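Local coordinates for septation protein imp2 (Schizosaccharomyces pombe, PDB 5C1F) that is required for normal septation and takes part in disassembly of the medial ring, its F-BAR domain binding membrane phospholipids, at the interface of chains A and B. Sequence-based numbering; all coordinates share one arbitrary frame. Chains: chain A/B, Septation protein imp2.

All four contacts belong to the long two-fold F-BAR dimer. Contacts 1 and 2 are twins with the chains exchanged, built largely from residues 41, 74, 75, 78, 226 and 251, and their C-alpha centres lie about 35 Å apart. Contact 4 lies about 25 Å from contact 1, where chain A leaves the core through helix 256-267. Contact 3 is about 44 Å from contact 4 and about 100 Å from contact 2. Helix 162-253 of chain B contributes to all four, and its helix 69-155 to contacts 2 and 3. The helical core thus joins the chains, and each C-terminal part follows its partner towards the wing.

Contact 1: the interface of chains A and B. Residues chain A 74-75, 78, 247, 251; chain B 41, 226, 229-230.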
# COMPACT_ATOMS: atom_id res chain seq x y z
N SER A 74 -7.62 -4.69 -22.51
CA SER A 74 -6.62 -5.05 -21.51
C SER A 74 -6.32 -3.88 -20.57
O SER A 74 -6.16 -4.07 -19.37
CB SER A 74 -5.33 -5.52 -22.19
OG SER A 74 -5.55 -6.74 -22.88
N VAL A 75 -6.23 -2.68 -21.13
CA VAL A 75 -6.01 -1.49 -20.31
C VAL A 75 -7.21 -1.28 -19.39
O VAL A 75 -7.06 -0.89 -18.23
CB VAL A 75 -5.78 -0.24 -21.18
CG1 VAL A 75 -5.59 0.98 -20.30
CG2 VAL A 75 -4.56 -0.44 -22.08
N MET A 78 -7.06 -3.97 -16.77
CA MET A 78 -5.98 -3.61 -15.86
C MET A 78 -6.42 -2.53 -14.88
O MET A 78 -6.12 -2.60 -13.68
CB MET A 78 -4.76 -3.16 -16.65
CG MET A 78 -3.50 -2.96 -15.81
SD MET A 78 -3.32 -1.27 -15.25
CE MET A 78 -3.13 -0.41 -16.81
N ILE A 247 -5.36 -10.15 -14.82
CA ILE A 247 -4.80 -9.26 -15.84
C ILE A 247 -4.00 -10.08 -16.85
O ILE A 247 -4.16 -9.92 -18.06
CB ILE A 247 -3.91 -8.16 -15.24
CG1 ILE A 247 -4.72 -7.26 -14.30
CG2 ILE A 247 -3.27 -7.34 -16.34
CD1 ILE A 247 -3.88 -6.26 -13.53
N LEU A 251 -4.45 -10.71 -20.86
CA LEU A 251 -3.36 -10.40 -21.78
C LEU A 251 -3.02 -11.61 -22.66
O LEU A 251 -2.75 -11.46 -23.85
CB LEU A 251 -2.13 -9.93 -21.01
CG LEU A 251 -2.24 -8.55 -20.36
CD1 LEU A 251 -1.11 -8.31 -19.36
CD2 LEU A 251 -2.26 -7.45 -21.41
N TYR B 41 1.34 4.70 -14.74
CA TYR B 41 2.31 3.90 -13.99
C TYR B 41 3.25 4.75 -13.15
O TYR B 41 3.83 4.26 -12.18
CB TYR B 41 3.11 3.01 -14.94
CG TYR B 41 2.28 1.94 -15.59
CD1 TYR B 41 1.71 0.92 -14.84
CD2 TYR B 41 2.08 1.93 -16.96
CE1 TYR B 41 0.95 -0.06 -15.44
CE2 TYR B 41 1.33 0.96 -17.57
CZ TYR B 41 0.76 -0.04 -16.80
OH TYR B 41 0.01 -1.02 -17.40
N MET B 226 2.71 -4.11 -19.49
CA MET B 226 1.61 -4.43 -18.59
C MET B 226 1.89 -5.75 -17.88
O MET B 226 1.65 -5.88 -16.68
CB MET B 226 0.28 -4.50 -19.33
CG MET B 226 -0.38 -3.16 -19.57
SD MET B 226 -2.09 -3.28 -20.12
CE MET B 226 -2.67 -4.62 -19.09
N PHE B 229 4.34 -5.21 -15.20
CA PHE B 229 3.64 -4.56 -14.09
C PHE B 229 3.00 -5.58 -13.14
O PHE B 229 3.11 -5.45 -11.93
CB PHE B 229 2.59 -3.60 -14.63
CG PHE B 229 1.63 -3.10 -13.59
CD1 PHE B 229 2.06 -2.22 -12.61
CD2 PHE B 229 0.31 -3.50 -13.59
CE1 PHE B 229 1.19 -1.76 -11.64
CE2 PHE B 229 -0.57 -3.04 -12.63
CZ PHE B 229 -0.13 -2.17 -11.65
N THR B 230 2.36 -6.60 -13.70
CA THR B 230 1.69 -7.61 -12.88
C THR B 230 2.69 -8.53 -12.16
O THR B 230 2.43 -8.98 -11.04
CB THR B 230 0.74 -8.49 -13.70
OG1 THR B 230 1.49 -9.43 -14.49
CG2 THR B 230 -0.13 -7.64 -14.61
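B:Tyr41 and B:Phe229 offer their rings to A:Met78. CE1 of B:Tyr41 lies over one face of the B:Phe229 ring, offset toward its rim, so the two rings support each other within chain B. From this pair the phenol hydroxyl of B:Tyr41 reaches out, and its OH lies 3.2 Å from the methyl CE of A:Met78. The two side chains come from opposite directions. The rim of B:Phe229 is near as well, with CE2 4.2 Å from SD of A:Met78.

A:Met78 has CG anti to the backbone N (chi1 -171°) and then bends at chi2 and chi3, which folds its thioether toward the rings. B:Met226 fills the other half of the patch. Its chain bends at chi3 (41°), and the methyl CE sits 3.5 Å from CB of A:Met78. The same methyl is 3.7 Å from CD2 of A:Leu251 and 3.9 Å from CG2 of A:Ile247, so chain A surrounds it on several sides. Beside it, CG2 of A:Ile247 meets CG2 of B:Thr230 at 3.6 Å.

An alanine at A:Met78 keeps CB but takes away the thioether, which would probably open a gap beside B:Tyr41 and B:Phe229 and let the phenol shift.

The site lies in the antiparallel helical core of the F-BAR dimer. Helices 69-155 and 162-252 of chain A pack there on helices 18-58 and 162-253 of chain B.

Contact 2: the interface of chains A and B. Residues chain A 37, 40-41, 226; chain B 74-75, 78, 251.
B:Met78 turns its thioether toward A:Tyr41 through three torsions. CG stands anti to the backbone N (chi1 -176°), and the chain then bends at chi2 (-87°) and again at chi3. This places SD 3.0 Å from OH of A:Tyr41, a close approach of thioether sulfur and phenol oxygen. The hydroxyl sits beside the bend of the thioether, and CG and CE of B:Met78 lie on either side of the sulfur, at 3.4 and 3.3 Å from the same A:Tyr41 OH.

A:Phe40 approaches the sulfur from another side, with CE2 3.7 Å from SD of B:Met78. The two aromatic rings of chain A meet edge to face: CD2 of A:Phe40 sits over the centre of the A:Tyr41 ring. That contact should help to steady the phenol against the methionine.

A:Met226 crosses the stem of B:Met78, and its SD lies 3.9 Å from CB of that residue. In contact 1 the methyl CE takes this place instead. Here the chain of A:Met226 bends at chi3 with the opposite sign (-62°), and CE lies 3.9 Å from CD2 of B:Leu251. Looser apolar surface is added where CD2 of A:Leu37 lies 4.2 Å from CG1 of B:Val75.

The patch belongs to the dimer core of this F-BAR domain. Helices 18-59 and 162-252 of chain A receive helix 69-155 of chain B, with the end of helix 162-253 alongside.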
# COMPACT_ATOMS: atom_id res chain seq x y z
N LEU A 37 1.74 -0.60 21.31
CA LEU A 37 1.33 -1.43 20.19
C LEU A 37 0.09 -0.86 19.49
O LEU A 37 -0.02 -0.93 18.27
CB LEU A 37 1.08 -2.86 20.66
CG LEU A 37 2.36 -3.65 20.95
CD1 LEU A 37 2.07 -4.92 21.73
CD2 LEU A 37 3.10 -3.97 19.65
N PHE A 40 1.32 1.87 17.33
CA PHE A 40 2.03 1.29 16.19
C PHE A 40 1.05 0.85 15.10
O PHE A 40 1.19 1.22 13.94
CB PHE A 40 2.89 0.11 16.64
CG PHE A 40 3.63 -0.57 15.53
CD1 PHE A 40 4.87 -0.11 15.11
CD2 PHE A 40 3.10 -1.69 14.90
CE1 PHE A 40 5.56 -0.74 14.08
CE2 PHE A 40 3.78 -2.32 13.87
CZ PHE A 40 5.01 -1.84 13.46
N TYR A 41 0.06 0.06 15.49
CA TYR A 41 -0.89 -0.48 14.53
C TYR A 41 -1.90 0.56 14.07
O TYR A 41 -2.50 0.42 13.01
CB TYR A 41 -1.61 -1.70 15.12
CG TYR A 41 -0.73 -2.92 15.16
CD1 TYR A 41 -0.27 -3.51 13.99
CD2 TYR A 41 -0.34 -3.48 16.37
CE1 TYR A 41 0.55 -4.62 14.02
CE2 TYR A 41 0.47 -4.59 16.41
CZ TYR A 41 0.92 -5.16 15.23
OH TYR A 41 1.73 -6.27 15.27
N MET A 226 -1.30 -10.00 16.92
CA MET A 226 -0.21 -10.00 15.96
C MET A 226 -0.44 -11.09 14.91
O MET A 226 -0.12 -10.91 13.74
CB MET A 226 1.14 -10.21 16.65
CG MET A 226 1.68 -8.96 17.32
SD MET A 226 3.38 -9.13 17.91
CE MET A 226 3.21 -10.43 19.13
N SER B 74 9.08 -11.72 19.95
CA SER B 74 8.08 -11.77 18.90
C SER B 74 7.70 -10.38 18.40
O SER B 74 7.51 -10.17 17.20
CB SER B 74 6.83 -12.50 19.40
OG SER B 74 7.13 -13.84 19.73
N VAL B 75 7.59 -9.43 19.33
CA VAL B 75 7.26 -8.06 18.97
C VAL B 75 8.36 -7.46 18.09
O VAL B 75 8.07 -6.76 17.12
CB VAL B 75 7.04 -7.19 20.23
CG1 VAL B 75 6.94 -5.72 19.87
CG2 VAL B 75 5.80 -7.65 20.97
N MET B 78 8.15 -9.12 14.68
CA MET B 78 7.03 -8.51 13.98
C MET B 78 7.45 -7.19 13.34
O MET B 78 7.23 -6.96 12.15
CB MET B 78 5.86 -8.32 14.94
CG MET B 78 4.58 -7.77 14.31
SD MET B 78 4.53 -5.97 14.23
CE MET B 78 4.83 -5.56 15.94
N LEU B 251 5.65 -16.92 16.25
CA LEU B 251 4.54 -16.96 17.19
C LEU B 251 4.21 -18.41 17.59
O LEU B 251 3.87 -18.67 18.74
CB LEU B 251 3.31 -16.27 16.60
CG LEU B 251 3.42 -14.76 16.37
CD1 LEU B 251 2.20 -14.23 15.62
CD2 LEU B 251 3.60 -14.01 17.69

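Contact 3: the interface of chains A and B. Residues chain A 282-283, 286; chain B 143-144, 147, 151, 179.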
# COMPACT_ATOMS: atom_id res chain seq x y z
N TYR A 282 -8.61 16.18 -77.61
CA TYR A 282 -9.77 17.02 -77.90
C TYR A 282 -10.56 16.58 -79.14
O TYR A 282 -11.76 16.83 -79.24
CB TYR A 282 -9.32 18.47 -78.07
CG TYR A 282 -10.38 19.40 -78.62
CD1 TYR A 282 -11.36 19.94 -77.79
CD2 TYR A 282 -10.40 19.74 -79.96
CE1 TYR A 282 -12.33 20.79 -78.29
CE2 TYR A 282 -11.36 20.59 -80.48
CZ TYR A 282 -12.33 21.11 -79.64
OH TYR A 282 -13.29 21.95 -80.14
N TYR A 283 -9.89 15.91 -80.08
CA TYR A 283 -10.49 15.62 -81.38
C TYR A 283 -11.26 14.30 -81.44
O TYR A 283 -12.26 14.20 -82.16
CB TYR A 283 -9.40 15.62 -82.45
CG TYR A 283 -8.74 16.97 -82.61
CD1 TYR A 283 -9.24 17.91 -83.50
CD2 TYR A 283 -7.62 17.32 -81.87
CE1 TYR A 283 -8.65 19.15 -83.65
CE2 TYR A 283 -7.01 18.55 -82.01
CZ TYR A 283 -7.54 19.47 -82.90
OH TYR A 283 -6.94 20.70 -83.04
N GLU A 286 -12.76 13.23 -76.79
CA GLU A 286 -12.33 13.07 -75.41
C GLU A 286 -12.40 14.40 -74.67
O GLU A 286 -12.13 15.46 -75.24
CB GLU A 286 -10.91 12.49 -75.35
CG GLU A 286 -10.67 11.39 -76.37
CD GLU A 286 -9.82 10.25 -75.84
OE1 GLU A 286 -8.72 10.52 -75.30
OE2 GLU A 286 -10.25 9.09 -75.98
N TYR B 143 -3.60 23.17 -73.32
CA TYR B 143 -3.96 22.46 -74.54
C TYR B 143 -5.41 22.67 -74.94
O TYR B 143 -5.71 22.97 -76.10
CB TYR B 143 -3.68 20.96 -74.38
CG TYR B 143 -4.24 20.09 -75.48
CD1 TYR B 143 -3.71 20.12 -76.76
CD2 TYR B 143 -5.31 19.23 -75.23
CE1 TYR B 143 -4.23 19.32 -77.77
CE2 TYR B 143 -5.83 18.43 -76.23
CZ TYR B 143 -5.29 18.48 -77.49
OH TYR B 143 -5.81 17.68 -78.49
N HIS B 144 -6.33 22.53 -73.98
CA HIS B 144 -7.75 22.65 -74.28
C HIS B 144 -8.18 24.11 -74.47
O HIS B 144 -9.17 24.38 -75.15
CB HIS B 144 -8.59 21.98 -73.19
CG HIS B 144 -8.89 20.54 -73.47
ND1 HIS B 144 -9.91 20.14 -74.30
CD2 HIS B 144 -8.30 19.41 -73.02
CE1 HIS B 144 -9.94 18.82 -74.35
NE2 HIS B 144 -8.97 18.35 -73.59
N CYS B 147 -7.36 24.65 -78.05
CA CYS B 147 -8.32 23.91 -78.86
C CYS B 147 -9.65 24.65 -78.95
O CYS B 147 -10.31 24.64 -79.98
CB CYS B 147 -8.54 22.51 -78.30
SG CYS B 147 -7.15 21.38 -78.52
N ASN B 151 -11.09 26.67 -82.32
CA ASN B 151 -12.51 26.48 -82.57
C ASN B 151 -13.26 27.80 -82.71
O ASN B 151 -14.25 27.88 -83.43
CB ASN B 151 -13.14 25.64 -81.44
CG ASN B 151 -14.26 24.75 -81.93
OD1 ASN B 151 -14.04 23.58 -82.24
ND2 ASN B 151 -15.47 25.29 -82.00
N ILE B 179 -1.01 24.52 -80.99
CA ILE B 179 -1.77 23.36 -80.51
C ILE B 179 -0.95 22.07 -80.59
O ILE B 179 -0.92 21.28 -79.64
CB ILE B 179 -3.08 23.17 -81.30
CG1 ILE B 179 -4.19 24.06 -80.71
CG2 ILE B 179 -3.53 21.72 -81.29
CD1 ILE B 179 -5.58 23.71 -81.20
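A:Tyr282 donates a hydrogen bond from its phenol OH to OD1 of the B:Asn151 amide, at 2.8 Å. The donor stands above the carbonyl plane, 56° out of it, so the bond does not follow a lone pair. Ring and amide planes are almost perpendicular, and OD1 lies at the ring edge.

A second bond holds the other end of the residue. The backbone N of A:Tyr282 donates to OH of B:Tyr143 at 3.3 Å, reaching the tyrosine ring at its edge. Between these bonds the phenol ring lies flat against the B:Cys147 side chain, whose CB sits over one face, 3.7 Å from the centroid. CG of A:Tyr282 is anti to its own N (chi1 169°), which lays the ring along helix 69-155 of chain B. At the ring edge, CE1 of B:His144 lies 3.8 Å from CB of A:Tyr282.

The short 3-10 helix 282-284 belongs to the C-terminal segment of chain A, which follows the partner chain well beyond the dimer core. The contact probably helps to fasten that segment to the wing. The edge of A:Tyr282 meets the face of A:Tyr283, CD2 of A:Tyr282 lying over the centre of that ring. The phenol OH of A:Tyr283 is 3.8 Å from CD1 of B:Ile179.

Contact 4: the interface of chains A and B. Residues chain A 260-261, 264, 301; chain B 6-8, 11, 212.
A:Ile264 is the tightly packed part of the contact, set into the N-terminal segment of chain B. Its CG1 lies 3.6 Å from CE1 of B:Phe8, and its CD1 is in the plane of that ring, at the edge. The other branch, CG2, meets CG of B:Tyr11, also at 3.6 Å. The aliphatic chain of B:Lys6 continues the cover, its CD lying 3.6 Å from CG of A:Leu261.

A:Val260 is the looser part, its CG1 4.1 Å from NE2 of B:Gln212. A:Arg301, the last modelled residue of its chain, meets B:Gln212 closely from the opposite direction, guanidinium and amide planes 34° apart. OE1 of B:Gln212 lies over the guanidinium face, toward its rim. NE of A:Arg301 and NE2 of B:Gln212 are both donors as modelled, so their pairing is doubtful.

Within chain B, N of B:Phe8 donates to OE1 of B:Gln212 at 2.9 Å, from 44° above the carbonyl plane. An alanine replacing B:Gln212 would probably leave that N without its acceptor and the guanidinium without its amide neighbour.

This part of the F-BAR dimer interface probably helps tie the start of chain B to the C-terminal part of chain A. CD1 of A:Ile264 lies 3.3 Å from the backbone O of B:Lys6.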
# COMPACT_ATOMS: atom_id res chain seq x y z
N VAL A 260 -4.62 -6.08 -35.13
CA VAL A 260 -4.16 -5.36 -36.31
C VAL A 260 -5.17 -5.51 -37.45
O VAL A 260 -5.46 -4.55 -38.16
CB VAL A 260 -2.77 -5.85 -36.77
CG1 VAL A 260 -2.38 -5.22 -38.10
CG2 VAL A 260 -1.72 -5.52 -35.71
N LEU A 261 -5.71 -6.71 -37.59
CA LEU A 261 -6.78 -6.98 -38.54
C LEU A 261 -7.98 -6.07 -38.30
O LEU A 261 -8.47 -5.41 -39.22
CB LEU A 261 -7.20 -8.46 -38.45
CG LEU A 261 -8.15 -9.05 -39.50
CD1 LEU A 261 -7.87 -10.54 -39.66
CD2 LEU A 261 -9.61 -8.84 -39.13
N ILE A 264 -7.25 -2.48 -39.09
CA ILE A 264 -7.31 -2.24 -40.53
C ILE A 264 -8.76 -2.02 -40.99
O ILE A 264 -9.04 -1.06 -41.70
CB ILE A 264 -6.68 -3.41 -41.31
CG1 ILE A 264 -5.16 -3.42 -41.10
CG2 ILE A 264 -6.99 -3.30 -42.79
CD1 ILE A 264 -4.44 -4.58 -41.76
N ARG A 301 2.05 -9.29 -48.14
CA ARG A 301 2.68 -8.73 -46.94
C ARG A 301 4.17 -9.06 -46.87
O ARG A 301 5.00 -8.17 -46.68
CB ARG A 301 1.97 -9.23 -45.68
CG ARG A 301 2.61 -8.79 -44.38
CD ARG A 301 2.28 -7.35 -44.04
NE ARG A 301 2.66 -7.00 -42.67
CZ ARG A 301 3.68 -6.22 -42.35
NH1 ARG A 301 4.43 -5.67 -43.29
NH2 ARG A 301 3.95 -5.97 -41.07
N LYS B 6 -4.77 -8.88 -45.92
CA LYS B 6 -5.27 -7.77 -45.11
C LYS B 6 -4.09 -7.09 -44.41
O LYS B 6 -3.70 -7.46 -43.30
CB LYS B 6 -6.30 -8.25 -44.09
CG LYS B 6 -6.87 -7.12 -43.24
CD LYS B 6 -8.28 -7.43 -42.75
CE LYS B 6 -9.28 -7.36 -43.88
NZ LYS B 6 -10.67 -7.56 -43.39
N SER B 7 -3.54 -6.09 -45.09
CA SER B 7 -2.34 -5.41 -44.63
C SER B 7 -2.51 -3.91 -44.83
O SER B 7 -3.40 -3.48 -45.57
CB SER B 7 -1.12 -5.91 -45.39
OG SER B 7 -1.30 -5.72 -46.79
N PHE B 8 -1.64 -3.12 -44.20
CA PHE B 8 -1.67 -1.68 -44.39
C PHE B 8 -1.49 -1.34 -45.87
O PHE B 8 -2.12 -0.42 -46.39
CB PHE B 8 -0.59 -0.98 -43.56
CG PHE B 8 -0.92 -0.87 -42.09
CD1 PHE B 8 -1.90 -1.67 -41.52
CD2 PHE B 8 -0.25 0.04 -41.29
CE1 PHE B 8 -2.19 -1.57 -40.17
CE2 PHE B 8 -0.55 0.15 -39.94
CZ PHE B 8 -1.52 -0.66 -39.38
N TYR B 11 -4.84 -1.38 -47.80
CA TYR B 11 -6.04 -0.80 -47.20
C TYR B 11 -5.94 0.68 -46.81
O TYR B 11 -6.87 1.23 -46.23
CB TYR B 11 -6.44 -1.62 -45.98
CG TYR B 11 -7.23 -2.86 -46.33
CD1 TYR B 11 -6.59 -4.02 -46.75
CD2 TYR B 11 -8.61 -2.87 -46.24
CE1 TYR B 11 -7.32 -5.16 -47.08
CE2 TYR B 11 -9.35 -4.00 -46.56
CZ TYR B 11 -8.70 -5.14 -46.98
OH TYR B 11 -9.43 -6.26 -47.30
N GLN B 212 3.11 -0.88 -40.55
CA GLN B 212 2.42 -2.02 -39.96
C GLN B 212 3.34 -2.77 -38.99
O GLN B 212 2.89 -3.25 -37.95
CB GLN B 212 1.90 -2.97 -41.03
CG GLN B 212 1.10 -4.13 -40.46
CD GLN B 212 0.50 -5.02 -41.52
OE1 GLN B 212 0.39 -4.62 -42.68
NE2 GLN B 212 0.12 -6.23 -41.14